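PDB 2HKE: diphosphomevalonate decarboxylase, putative from Trypanosoma brucei, which probably catalyses the ATP-dependent decarboxylation of (R)-5-diphosphomevalonate to isopentenyl diphosphate, a precursor of isoprenoids and sterols in the mevalonate pathway. Local coordinates for residues S48-E53 against Y119-A124; A125-F130 against T134-L139; K277-K282 against P308-M313. The protein carries 1 engineered substitution. All coordinates share one frame; numbering follows the deposited sequence. Where two conformers were deposited one is given.

Interaction 1 of 3, residues S48-E53 against Y119-A124; sequences SKTSVE and YCAMSA
Thr50 meets Ala121 and Met122 with OG1 beside its own backbone N (chi1 -64°), a torsion that sets CG2 anti to that N and puts both branches against the helix. The hydroxyl branch reaches two residues: OG1 stands 4.0 Å from Ala121 CB and 3.9 Å from Met122 CB. The methyl branch meets backbone, with Thr50 CG2 lying 3.9 Å from Met122 CA. Met122 carries its CG anti to the backbone N (chi1 -172°), which takes the thioether away from Thr50, so that CB is the atom of its side chain that touches the strand. Although Thr50 OG1 comes within 3.6 Å of Met122 N, it makes no hydrogen bond there; the buried hydroxyl is satisfied instead by Ser102 OG on the adjoining strand 97-104, against which the Met122 side chain also packs. A short residue faces the helix at this level, in keeping with the 7.1 Å between the two segment axes and the 5.5 Å between Thr50 CA and Met122 CA. The two segments run roughly parallel, at a signed crossing angle of -28°, and together show the helix-on-sheet layering of the N-terminal domain of the GHMP superfamily. Strand 48-55 pairs antiparallel with 5-15 and with 97-104, while helix 114-130, whose first turn belongs to the Gly/Ser-rich motif that in GHMP enzymes binds nucleotide phosphates, covers one face. Alternation along the strand sorts the side chains: Ser48, Thr50 and Val52 point to the helix, and Lys49 and Ser51 away from it. At Ser48 the backbone does the touching, O lying 4.1 Å from Ala121 CB, whereas OG is hydrogen-bonded to Ser117 OG, one turn before Ala121 on the helix.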
ATOM      1  N   SER A  48       1.178   5.805   9.636  1.00 23.59           N
ATOM      2  CA  SER A  48       0.042   6.542  10.164  1.00 23.88           C
ATOM      3  C   SER A  48      -0.148   6.172  11.618  1.00 23.90           C
ATOM      4  O   SER A  48       0.163   5.068  12.043  1.00 23.54           O
ATOM      5  CB  SER A  48      -1.267   6.302   9.429  1.00 24.60           C
ATOM      6  OG  SER A  48      -1.098   6.522   8.055  1.00 26.29           O
ATOM      7  N   LYS A  49      -0.691   7.119  12.356  1.00 24.46           N
ATOM      8  CA  LYS A  49      -0.918   6.956  13.765  1.00 25.11           C
ATOM      9  C   LYS A  49      -2.310   7.486  14.058  1.00 25.23           C
ATOM     10  O   LYS A  49      -2.684   8.555  13.562  1.00 24.18           O
ATOM     11  CB  LYS A  49       0.138   7.742  14.511  1.00 26.20           C
ATOM     12  CG  LYS A  49      -0.023   7.766  16.023  1.00 27.47           C
ATOM     13  CD  LYS A  49       1.349   8.197  16.611  1.00 29.05           C
ATOM     14  CE  LYS A  49       1.288   8.616  18.003  1.00 32.34           C
ATOM     15  NZ  LYS A  49       2.626   9.232  18.388  1.00 31.90           N
ATOM     16  N   THR A  50      -3.078   6.702  14.835  1.00 24.63           N
ATOM     17  CA  THR A  50      -4.399   7.115  15.346  1.00 24.63           C
ATOM     18  C   THR A  50      -4.507   6.866  16.842  1.00 24.16           C
ATOM     19  O   THR A  50      -4.108   5.818  17.329  1.00 23.70           O
ATOM     20  CB  THR A  50      -5.563   6.348  14.677  1.00 25.18           C
ATOM     21  OG1 THR A  50      -5.607   6.644  13.290  1.00 28.71           O
ATOM     22  CG2 THR A  50      -6.927   6.652  15.292  1.00 24.97           C
ATOM     23  N   SER A  51      -5.107   7.830  17.513  1.00 24.29           N
ATOM     24  CA  SER A  51      -5.480   7.741  18.914  1.00 25.60           C
ATOM     25  C   SER A  51      -6.987   7.872  18.992  1.00 25.20           C
ATOM     26  O   SER A  51      -7.595   8.707  18.318  1.00 25.32           O
ATOM     27  CB  SER A  51      -4.796   8.848  19.743  1.00 25.52           C
ATOM     28  OG  SER A  51      -3.413   8.549  19.954  1.00 26.23           O
ATOM     29  N   VAL A  52      -7.615   7.038  19.801  1.00 26.62           N
ATOM     30  CA  VAL A  52      -9.035   7.175  20.021  1.00 28.14           C
ATOM     31  C   VAL A  52      -9.308   7.252  21.525  1.00 30.25           C
ATOM     32  O   VAL A  52      -8.601   6.610  22.314  1.00 29.40           O
ATOM     33  CB  VAL A  52      -9.850   6.023  19.353  1.00 27.55           C
ATOM     34  CG1 VAL A  52      -9.527   5.932  17.842  1.00 25.15           C
ATOM     35  CG2 VAL A  52      -9.586   4.672  20.043  1.00 26.11           C
ATOM     36  N   GLU A  53     -10.342   8.009  21.887  1.00 32.99           N
ATOM     37  CA  GLU A  53     -10.801   8.080  23.282  1.00 35.51           C
ATOM     38  C   GLU A  53     -12.308   7.936  23.362  1.00 36.48           C
ATOM     39  O   GLU A  53     -13.020   8.663  22.697  1.00 36.08           O
ATOM     40  CB  GLU A  53     -10.367   9.405  23.904  1.00 35.90           C
ATOM     41  CG  GLU A  53     -10.381   9.381  25.448  1.00 37.00           C
ATOM     42  CD  GLU A  53     -10.308  10.782  26.086  1.00 39.57           C
ATOM     43  OE1 GLU A  53      -9.970  11.797  25.418  1.00 44.59           O
ATOM     44  OE2 GLU A  53     -10.627  10.861  27.286  1.00 48.76           O
ATOM     45  N   TYR A 119      -6.595   4.219   7.632  1.00 19.35           N
ATOM     46  CA  TYR A 119      -7.795   3.482   7.958  1.00 20.02           C
ATOM     47  C   TYR A 119      -7.481   2.216   8.736  1.00 19.82           C
ATOM     48  O   TYR A 119      -8.268   1.803   9.605  1.00 20.15           O
ATOM     49  CB  TYR A 119      -8.559   3.139   6.681  1.00 21.41           C
ATOM     50  CG  TYR A 119      -9.322   4.338   6.173  1.00 22.89           C
ATOM     51  CD1 TYR A 119     -10.338   4.879   6.925  1.00 26.55           C
ATOM     52  CD2 TYR A 119      -9.053   4.898   4.923  1.00 27.18           C
ATOM     53  CE1 TYR A 119     -11.094   5.945   6.464  1.00 26.90           C
ATOM     54  CE2 TYR A 119      -9.800   6.009   4.456  1.00 28.35           C
ATOM     55  CZ  TYR A 119     -10.810   6.503   5.256  1.00 28.02           C
ATOM     56  OH  TYR A 119     -11.595   7.570   4.890  1.00 34.03           O
ATOM     57  N   CYS A 120      -6.361   1.588   8.421  1.00 19.08           N
ATOM     58  CA  CYS A 120      -5.956   0.402   9.200  1.00 19.51           C
ATOM     59  C   CYS A 120      -5.659   0.797  10.654  1.00 19.87           C
ATOM     60  O   CYS A 120      -6.132   0.155  11.585  1.00 19.84           O
ATOM     61  CB  CYS A 120      -4.778  -0.250   8.579  1.00 19.45           C
ATOM     62  SG  CYS A 120      -4.373  -1.834   9.319  1.00 23.59           S
ATOM     63  N   ALA A 121      -4.878   1.848  10.856  1.00 19.36           N
ATOM     64  CA  ALA A 121      -4.566   2.278  12.228  1.00 20.06           C
ATOM     65  C   ALA A 121      -5.851   2.657  12.975  1.00 20.87           C
ATOM     66  O   ALA A 121      -6.016   2.328  14.162  1.00 20.93           O
ATOM     67  CB  ALA A 121      -3.568   3.432  12.188  1.00 21.06           C
ATOM     68  N   MET A 122      -6.766   3.351  12.304  1.00 20.54           N
ATOM     69  CA  MET A 122      -8.030   3.738  12.935  1.00 22.33           C
ATOM     70  C   MET A 122      -8.903   2.528  13.277  1.00 21.40           C
ATOM     71  O   MET A 122      -9.520   2.459  14.345  1.00 21.08           O
ATOM     72  CB  MET A 122      -8.784   4.689  12.017  1.00 21.17           C
ATOM     73  CG  MET A 122      -9.990   5.279  12.634  1.00 24.70           C
ATOM     74  SD  MET A 122     -10.919   6.291  11.492  1.00 30.46           S
ATOM     75  CE  MET A 122      -9.657   7.383  10.834  1.00 31.03           C
ATOM     76  N   SER A 123      -9.008   1.604  12.331  1.00 21.35           N
ATOM     77  CA  SER A 123      -9.718   0.320  12.575  1.00 21.23           C
ATOM     78  C   SER A 123      -9.211  -0.382  13.841  1.00 21.36           C
ATOM     79  O   SER A 123      -9.995  -0.738  14.735  1.00 20.90           O
ATOM     80  CB  SER A 123      -9.541  -0.669  11.393  1.00 21.21           C
ATOM     81  OG  SER A 123     -10.023  -1.948  11.785  1.00 20.55           O
ATOM     82  N   ALA A 124      -7.903  -0.562  13.929  1.00 19.92           N
ATOM     83  CA  ALA A 124      -7.319  -1.288  15.063  1.00 21.27           C
ATOM     84  C   ALA A 124      -7.527  -0.548  16.393  1.00 20.76           C
ATOM     85  O   ALA A 124      -7.853  -1.172  17.382  1.00 22.65           O
ATOM     86  CB  ALA A 124      -5.821  -1.560  14.851  1.00 20.50           C
TER

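Interaction 2 of 3, residues A125-F130 against T134-L139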
ATOM      1  N   ALA A 125      -7.381   0.782  16.386  1.00 20.40           N
ATOM      2  CA  ALA A 125      -7.579   1.598  17.595  1.00 20.59           C
ATOM      3  C   ALA A 125      -9.033   1.537  18.043  1.00 21.23           C
ATOM      4  O   ALA A 125      -9.306   1.396  19.228  1.00 22.16           O
ATOM      5  CB  ALA A 125      -7.133   3.074  17.343  1.00 20.53           C
ATOM      6  N   LEU A 126      -9.972   1.630  17.104  1.00 20.80           N
ATOM      7  CA  LEU A 126     -11.375   1.617  17.421  1.00 20.54           C
ATOM      8  C   LEU A 126     -11.813   0.270  17.981  1.00 20.66           C
ATOM      9  O   LEU A 126     -12.606   0.211  18.916  1.00 20.93           O
ATOM     10  CB  LEU A 126     -12.223   1.954  16.201  1.00 20.28           C
ATOM     11  CG  LEU A 126     -12.242   3.417  15.800  1.00 19.80           C
ATOM     12  CD1 LEU A 126     -12.818   3.594  14.391  1.00 24.06           C
ATOM     13  CD2 LEU A 126     -13.002   4.224  16.860  1.00 21.56           C
ATOM     14  N   ILE A 127     -11.327  -0.802  17.384  1.00 20.58           N
ATOM     15  CA  ILE A 127     -11.733  -2.154  17.766  1.00 21.10           C
ATOM     16  C   ILE A 127     -11.234  -2.394  19.212  1.00 21.47           C
ATOM     17  O   ILE A 127     -11.959  -2.950  20.001  1.00 22.78           O
ATOM     18  CB  ILE A 127     -11.178  -3.215  16.799  1.00 20.49           C
ATOM     19  CG1 ILE A 127     -12.008  -3.250  15.507  1.00 20.31           C
ATOM     20  CG2 ILE A 127     -11.181  -4.616  17.425  1.00 21.30           C
ATOM     21  CD1 ILE A 127     -11.259  -3.884  14.349  1.00 20.51           C
ATOM     22  N   ARG A 128     -10.035  -1.960  19.530  1.00 22.96           N
ATOM     23  CA  ARG A 128      -9.517  -2.138  20.888  1.00 23.83           C
ATOM     24  C   ARG A 128     -10.346  -1.329  21.873  1.00 23.93           C
ATOM     25  O   ARG A 128     -10.842  -1.871  22.867  1.00 24.03           O
ATOM     26  CB  ARG A 128      -8.051  -1.802  21.007  1.00 23.86           C
ATOM     27  CG  ARG A 128      -7.518  -2.174  22.396  1.00 24.58           C
ATOM     28  CD  ARG A 128      -6.083  -2.217  22.512  1.00 26.28           C
ATOM     29  NE  ARG A 128      -5.539  -3.462  22.018  1.00 29.87           N
ATOM     30  CZ  ARG A 128      -4.271  -3.796  22.142  1.00 29.97           C
ATOM     31  NH1 ARG A 128      -3.404  -2.978  22.739  1.00 35.05           N
ATOM     32  NH2 ARG A 128      -3.869  -4.936  21.641  1.00 33.11           N
ATOM     33  N   ALA A 129     -10.569  -0.059  21.560  1.00 23.61           N
ATOM     34  CA  ALA A 129     -11.306   0.848  22.456  1.00 24.79           C
ATOM     35  C   ALA A 129     -12.717   0.396  22.754  1.00 25.18           C
ATOM     36  O   ALA A 129     -13.175   0.508  23.898  1.00 26.31           O
ATOM     37  CB  ALA A 129     -11.350   2.284  21.856  1.00 25.17           C
ATOM     38  N   PHE A 130     -13.416  -0.099  21.748  1.00 24.15           N
ATOM     39  CA  PHE A 130     -14.807  -0.490  21.887  1.00 24.21           C
ATOM     40  C   PHE A 130     -14.997  -1.955  22.257  1.00 24.08           C
ATOM     41  O   PHE A 130     -16.137  -2.424  22.372  1.00 21.95           O
ATOM     42  CB  PHE A 130     -15.546  -0.186  20.578  1.00 25.23           C
ATOM     43  CG  PHE A 130     -16.019   1.230  20.463  1.00 25.56           C
ATOM     44  CD1 PHE A 130     -15.172   2.234  19.987  1.00 27.39           C
ATOM     45  CD2 PHE A 130     -17.296   1.579  20.854  1.00 28.64           C
ATOM     46  CE1 PHE A 130     -15.635   3.555  19.878  1.00 28.13           C
ATOM     47  CE2 PHE A 130     -17.756   2.915  20.770  1.00 28.51           C
ATOM     48  CZ  PHE A 130     -16.904   3.897  20.294  1.00 27.95           C
ATOM     49  N   THR A 134     -15.292  -7.518  15.828  1.00 23.64           N
ATOM     50  CA  THR A 134     -14.892  -7.523  14.423  0.50 24.30           C
ATOM     51  C   THR A 134     -13.361  -7.506  14.314  1.00 24.79           C
ATOM     52  O   THR A 134     -12.680  -7.058  15.207  1.00 26.28           O
ATOM     53  CB  THR A 134     -15.579  -6.379  13.633  0.50 23.96           C
ATOM     54  OG1 THR A 134     -15.180  -6.467  12.263  0.50 24.43           O
ATOM     55  CG2 THR A 134     -15.162  -5.048  14.148  0.50 21.52           C
ATOM     56  N   ASN A 135     -12.823  -8.029  13.211  1.00 25.56           N
ATOM     57  CA  ASN A 135     -11.389  -8.039  13.070  1.00 25.12           C
ATOM     58  C   ASN A 135     -10.879  -6.776  12.368  1.00 23.16           C
ATOM     59  O   ASN A 135     -11.630  -6.096  11.646  1.00 22.77           O
ATOM     60  CB  ASN A 135     -10.885  -9.317  12.393  1.00 26.99           C
ATOM     61  CG  ASN A 135     -11.425  -9.481  10.994  1.00 30.66           C
ATOM     62  OD1 ASN A 135     -11.006  -8.796  10.049  1.00 28.60           O
ATOM     63  ND2 ASN A 135     -12.386 -10.390  10.859  1.00 37.21           N
ATOM     64  N   VAL A 136      -9.614  -6.468  12.618  1.00 23.76           N
ATOM     65  CA  VAL A 136      -9.036  -5.251  12.145  1.00 22.91           C
ATOM     66  C   VAL A 136      -9.194  -5.164  10.630  1.00 22.59           C
ATOM     67  O   VAL A 136      -9.513  -4.073  10.108  1.00 21.47           O
ATOM     68  CB  VAL A 136      -7.547  -5.123  12.554  1.00 24.64           C
ATOM     69  CG1 VAL A 136      -6.847  -3.979  11.742  1.00 22.65           C
ATOM     70  CG2 VAL A 136      -7.448  -4.892  14.074  1.00 22.44           C
ATOM     71  N   SER A 137      -8.896  -6.268   9.955  1.00 21.91           N
ATOM     72  CA  SER A 137      -8.911  -6.269   8.490  1.00 22.20           C
ATOM     73  C   SER A 137     -10.299  -5.912   7.914  1.00 21.57           C
ATOM     74  O   SER A 137     -10.414  -5.036   7.035  1.00 20.00           O
ATOM     75  CB  SER A 137      -8.368  -7.587   7.956  1.00 22.16           C
ATOM     76  OG  SER A 137      -8.415  -7.630   6.559  1.00 23.11           O
ATOM     77  N   MET A 138     -11.371  -6.562   8.404  1.00 21.93           N
ATOM     78  CA  MET A 138     -12.702  -6.292   7.876  1.00 23.94           C
ATOM     79  C   MET A 138     -13.240  -4.919   8.179  1.00 22.84           C
ATOM     80  O   MET A 138     -13.945  -4.347   7.348  1.00 22.43           O
ATOM     81  CB  MET A 138     -13.697  -7.366   8.327  1.00 24.53           C
ATOM     82  CG  MET A 138     -13.371  -8.713   7.668  1.00 28.09           C
ATOM     83  SD  MET A 138     -14.575  -9.998   8.177  1.00 36.55           S
ATOM     84  CE  MET A 138     -15.992  -8.933   8.434  1.00 33.48           C
ATOM     85  N   LEU A 139     -12.902  -4.364   9.331  1.00 21.45           N
ATOM     86  CA  LEU A 139     -13.319  -2.978   9.596  1.00 21.03           C
ATOM     87  C   LEU A 139     -12.528  -1.980   8.753  1.00 19.65           C
ATOM     88  O   LEU A 139     -13.076  -1.005   8.255  1.00 20.14           O
ATOM     89  CB  LEU A 139     -13.141  -2.677  11.078  1.00 20.91           C
ATOM     90  CG  LEU A 139     -13.758  -1.373  11.492  1.00 22.26           C
ATOM     91  CD1 LEU A 139     -15.248  -1.380  11.304  1.00 24.43           C
ATOM     92  CD2 LEU A 139     -13.348  -1.040  12.951  1.00 22.88           C
TER
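Ile127 enters the bend between the two helices and touches Thr134, Asn135, Val136 and Leu139. Its CB points toward the facing segment and splits into two branches. The shorter, CG2, stops 3.6 Å from Thr134 O, a contact with backbone. The longer begins with CG1, which packs 3.6 Å from Leu139 CD2; the two side chains lie alongside and run opposite ways. Continuing nearly extended (chi2 160°), the chain ends at CD1, lodged against the first turn of the next helix. There CD1 lies 3.5 Å from Asn135 O and 3.4 Å from Val136 CA, the latter closer than usual carbon packing, with Val136 CG2 following at 4.0 Å. The turn it presses on is held from within: Asn135 OD1 accepts Met138 N at 2.8 Å, a nearly straight bond (163° at the hydrogen) whose donor is tilted 32° from the carbonyl plane. Nearby, Ser123 OG bonds Val136 O, a polar tie between the same helices. This is a short loop joining consecutive helices 114-130 and 136-143 of the GHMP N-terminal domain, the two packed together through Ile127 and the second N-capped by Asn135.

Interaction 3 of 3, residues K277-K282 against P308-M313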
ATOM      1  N   LYS A 277      14.021  -2.758 -16.951  1.00 19.21           N
ATOM      2  CA  LYS A 277      14.121  -3.763 -18.001  1.00 20.37           C
ATOM      3  C   LYS A 277      15.524  -3.867 -18.585  1.00 20.40           C
ATOM      4  O   LYS A 277      16.051  -4.971 -18.795  1.00 19.41           O
ATOM      5  CB  LYS A 277      13.120  -3.459 -19.118  1.00 20.75           C
ATOM      6  CG  LYS A 277      11.692  -3.771 -18.713  1.00 21.98           C
ATOM      7  CD  LYS A 277      10.746  -3.403 -19.850  1.00 23.72           C
ATOM      8  CE  LYS A 277       9.322  -3.778 -19.511  1.00 28.97           C
ATOM      9  NZ  LYS A 277       8.427  -3.321 -20.611  1.00 31.01           N
ATOM     10  N   ALA A 278      16.129  -2.714 -18.846  1.00 20.07           N
ATOM     11  CA  ALA A 278      17.469  -2.643 -19.436  1.00 20.53           C
ATOM     12  C   ALA A 278      18.522  -3.169 -18.469  1.00 20.53           C
ATOM     13  O   ALA A 278      19.472  -3.821 -18.869  1.00 18.65           O
ATOM     14  CB  ALA A 278      17.809  -1.217 -19.808  1.00 20.76           C
ATOM     15  N   TYR A 279      18.331  -2.909 -17.182  1.00 20.22           N
ATOM     16  CA  TYR A 279      19.227  -3.452 -16.156  1.00 19.81           C
ATOM     17  C   TYR A 279      19.157  -4.962 -16.113  1.00 18.65           C
ATOM     18  O   TYR A 279      20.162  -5.627 -16.114  1.00 19.84           O
ATOM     19  CB  TYR A 279      18.847  -2.881 -14.807  1.00 20.52           C
ATOM     20  CG  TYR A 279      19.715  -3.330 -13.663  1.00 19.69           C
ATOM     21  CD1 TYR A 279      21.083  -3.091 -13.682  1.00 19.90           C
ATOM     22  CD2 TYR A 279      19.173  -3.975 -12.568  1.00 21.74           C
ATOM     23  CE1 TYR A 279      21.864  -3.461 -12.634  1.00 22.02           C
ATOM     24  CE2 TYR A 279      19.970  -4.377 -11.501  1.00 22.44           C
ATOM     25  CZ  TYR A 279      21.310  -4.110 -11.549  1.00 21.52           C
ATOM     26  OH  TYR A 279      22.123  -4.511 -10.490  1.00 24.23           O
ATOM     27  N   ASN A 280      17.962  -5.509 -16.078  1.00 19.15           N
ATOM     28  CA  ASN A 280      17.776  -6.935 -15.963  1.00 19.39           C
ATOM     29  C   ASN A 280      18.366  -7.574 -17.222  1.00 19.41           C
ATOM     30  O   ASN A 280      18.994  -8.632 -17.158  1.00 19.13           O
ATOM     31  CB  ASN A 280      16.292  -7.230 -15.859  1.00 19.30           C
ATOM     32  CG  ASN A 280      15.723  -6.970 -14.477  1.00 18.20           C
ATOM     33  OD1 ASN A 280      16.462  -6.963 -13.457  1.00 16.29           O
ATOM     34  ND2 ASN A 280      14.394  -6.766 -14.420  1.00 17.68           N
ATOM     35  N   ALA A 281      18.152  -6.927 -18.353  1.00 20.32           N
ATOM     36  CA  ALA A 281      18.705  -7.422 -19.642  1.00 20.22           C
ATOM     37  C   ALA A 281      20.244  -7.520 -19.578  1.00 21.43           C
ATOM     38  O   ALA A 281      20.827  -8.559 -19.962  1.00 21.10           O
ATOM     39  CB  ALA A 281      18.206  -6.544 -20.802  1.00 20.94           C
ATOM     40  N   LYS A 282      20.885  -6.479 -19.039  1.00 21.81           N
ATOM     41  CA  LYS A 282      22.349  -6.422 -18.910  1.00 23.61           C
ATOM     42  C   LYS A 282      22.863  -7.416 -17.890  1.00 23.73           C
ATOM     43  O   LYS A 282      23.907  -8.028 -18.066  1.00 24.48           O
ATOM     44  CB  LYS A 282      22.823  -5.061 -18.433  1.00 26.66           C
ATOM     45  CG  LYS A 282      23.072  -4.035 -19.406  1.00 31.62           C
ATOM     46  CD  LYS A 282      24.271  -4.305 -20.360  1.00 33.37           C
ATOM     47  CE  LYS A 282      24.424  -3.046 -21.199  1.00 34.22           C
ATOM     48  NZ  LYS A 282      24.787  -3.338 -22.624  1.00 37.41           N
ATOM     49  N   PRO A 308      22.382  -2.815  -3.306  1.00 18.93           N
ATOM     50  CA  PRO A 308      23.350  -1.717  -3.514  1.00 19.81           C
ATOM     51  C   PRO A 308      23.654  -1.431  -4.954  1.00 19.81           C
ATOM     52  O   PRO A 308      23.650  -0.221  -5.338  1.00 19.50           O
ATOM     53  CB  PRO A 308      24.582  -2.193  -2.737  1.00 20.44           C
ATOM     54  CG  PRO A 308      23.883  -2.962  -1.565  1.00 19.61           C
ATOM     55  CD  PRO A 308      22.944  -3.790  -2.364  1.00 20.44           C
ATOM     56  N   GLU A 309      23.868  -2.467  -5.762  1.00 20.66           N
ATOM     57  CA  GLU A 309      24.149  -2.247  -7.182  1.00 21.60           C
ATOM     58  C   GLU A 309      22.957  -1.627  -7.844  1.00 20.92           C
ATOM     59  O   GLU A 309      23.112  -0.711  -8.664  1.00 21.88           O
ATOM     60  CB  GLU A 309      24.498  -3.526  -7.935  1.00 22.35           C
ATOM     61  CG  GLU A 309      25.022  -3.275  -9.364  1.00 22.29           C
ATOM     62  CD  GLU A 309      25.386  -4.536 -10.084  1.00 26.67           C
ATOM     63  OE1 GLU A 309      24.463  -5.190 -10.647  1.00 30.96           O
ATOM     64  OE2 GLU A 309      26.592  -4.887 -10.057  1.00 28.23           O
ATOM     65  N   ALA A 310      21.772  -2.149  -7.532  1.00 20.16           N
ATOM     66  CA  ALA A 310      20.541  -1.621  -8.132  1.00 20.24           C
ATOM     67  C   ALA A 310      20.379  -0.119  -7.857  1.00 19.15           C
ATOM     68  O   ALA A 310      20.074   0.657  -8.759  1.00 18.55           O
ATOM     69  CB  ALA A 310      19.290  -2.481  -7.656  1.00 18.47           C
ATOM     70  N   VAL A 311      20.590   0.294  -6.615  1.00 18.48           N
ATOM     71  CA  VAL A 311      20.448   1.667  -6.227  1.00 18.58           C
ATOM     72  C   VAL A 311      21.555   2.528  -6.873  1.00 20.08           C
ATOM     73  O   VAL A 311      21.261   3.629  -7.378  1.00 20.08           O
ATOM     74  CB  VAL A 311      20.394   1.827  -4.717  1.00 18.35           C
ATOM     75  CG1 VAL A 311      20.412   3.318  -4.338  1.00 19.70           C
ATOM     76  CG2 VAL A 311      19.181   1.096  -4.141  1.00 18.58           C
ATOM     77  N   ALA A 312      22.780   2.003  -6.936  1.00 19.98           N
ATOM     78  CA  ALA A 312      23.876   2.688  -7.659  1.00 20.32           C
ATOM     79  C   ALA A 312      23.501   2.925  -9.129  1.00 20.04           C
ATOM     80  O   ALA A 312      23.757   4.015  -9.689  1.00 20.31           O
ATOM     81  CB  ALA A 312      25.201   1.878  -7.590  1.00 20.96           C
ATOM     82  N   MET A 313      22.923   1.906  -9.743  1.00 20.12           N
ATOM     83  CA  MET A 313      22.481   1.981 -11.150  1.00 20.39           C
ATOM     84  C   MET A 313      21.432   3.045 -11.285  1.00 20.52           C
ATOM     85  O   MET A 313      21.511   3.900 -12.174  1.00 20.04           O
ATOM     86  CB  MET A 313      21.970   0.609 -11.600  1.00 20.01           C
ATOM     87  CG  MET A 313      21.455   0.555 -13.006  1.00 21.56           C
ATOM     88  SD  MET A 313      19.711   1.034 -13.146  1.00 21.37           S
ATOM     89  CE  MET A 313      18.800  -0.185 -12.126  1.00 20.87           C
TER
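Tyr279 is approached by Met313 over one ring face and by Glu309 at the hydroxyl edge, which combines a Met-aromatic contact with a hydrogen bond between helices 267-283 and 307-317. Both helices belong to the GHMP C-terminal domain, and their segments run at 129° with axes 11.7 Å apart, a wide gap spanned by the long side chains. Tyr279 points its ring across, CG anti to the backbone N (chi1 -178°). Glu309 OE1 lies near the ring plane, yet the carboxylate stands almost perpendicular to the ring, at 87°. Tyr279 OH donates to Glu309 OE1 over a modelled 2.4 Å, so short that the exact length is doubtful. Lys283 forms a salt bridge with the same OE1, which would favour a charged carboxylate. Near the CB end of the ring, Met313, bent at chi2 and chi3, lays its methyl over the face as a CH-pi contact, CE being 4.0 Å from the centroid. The sulfur SD sits obliquely at 4.9 Å from that centroid. CE is displaced toward the rim, and its closest approach is to Tyr279 CG, at 3.6 Å.

Overall arrangement
Interactions 1 and 2 share helix 114-130 and lie 9 Å apart, centre to centre: one sets the helix on its sheet, the other joins it to helix 136-143. Val52 of the strand also packs on Ala125 and Ala129, carrying the sheet contact along the helix. Interaction 3 belongs to the C-terminal domain, across the chain's centre, with centres about 38 and 42 Å from the others. Interactions 1 and 3 are buried, interaction 2 partly so. Their chemistry differs: small side chains where strand and helix are close, an isoleucine against aliphatic groups and backbone at the helix connection, and an aromatic ring with a carboxylate and thioether between distant helices.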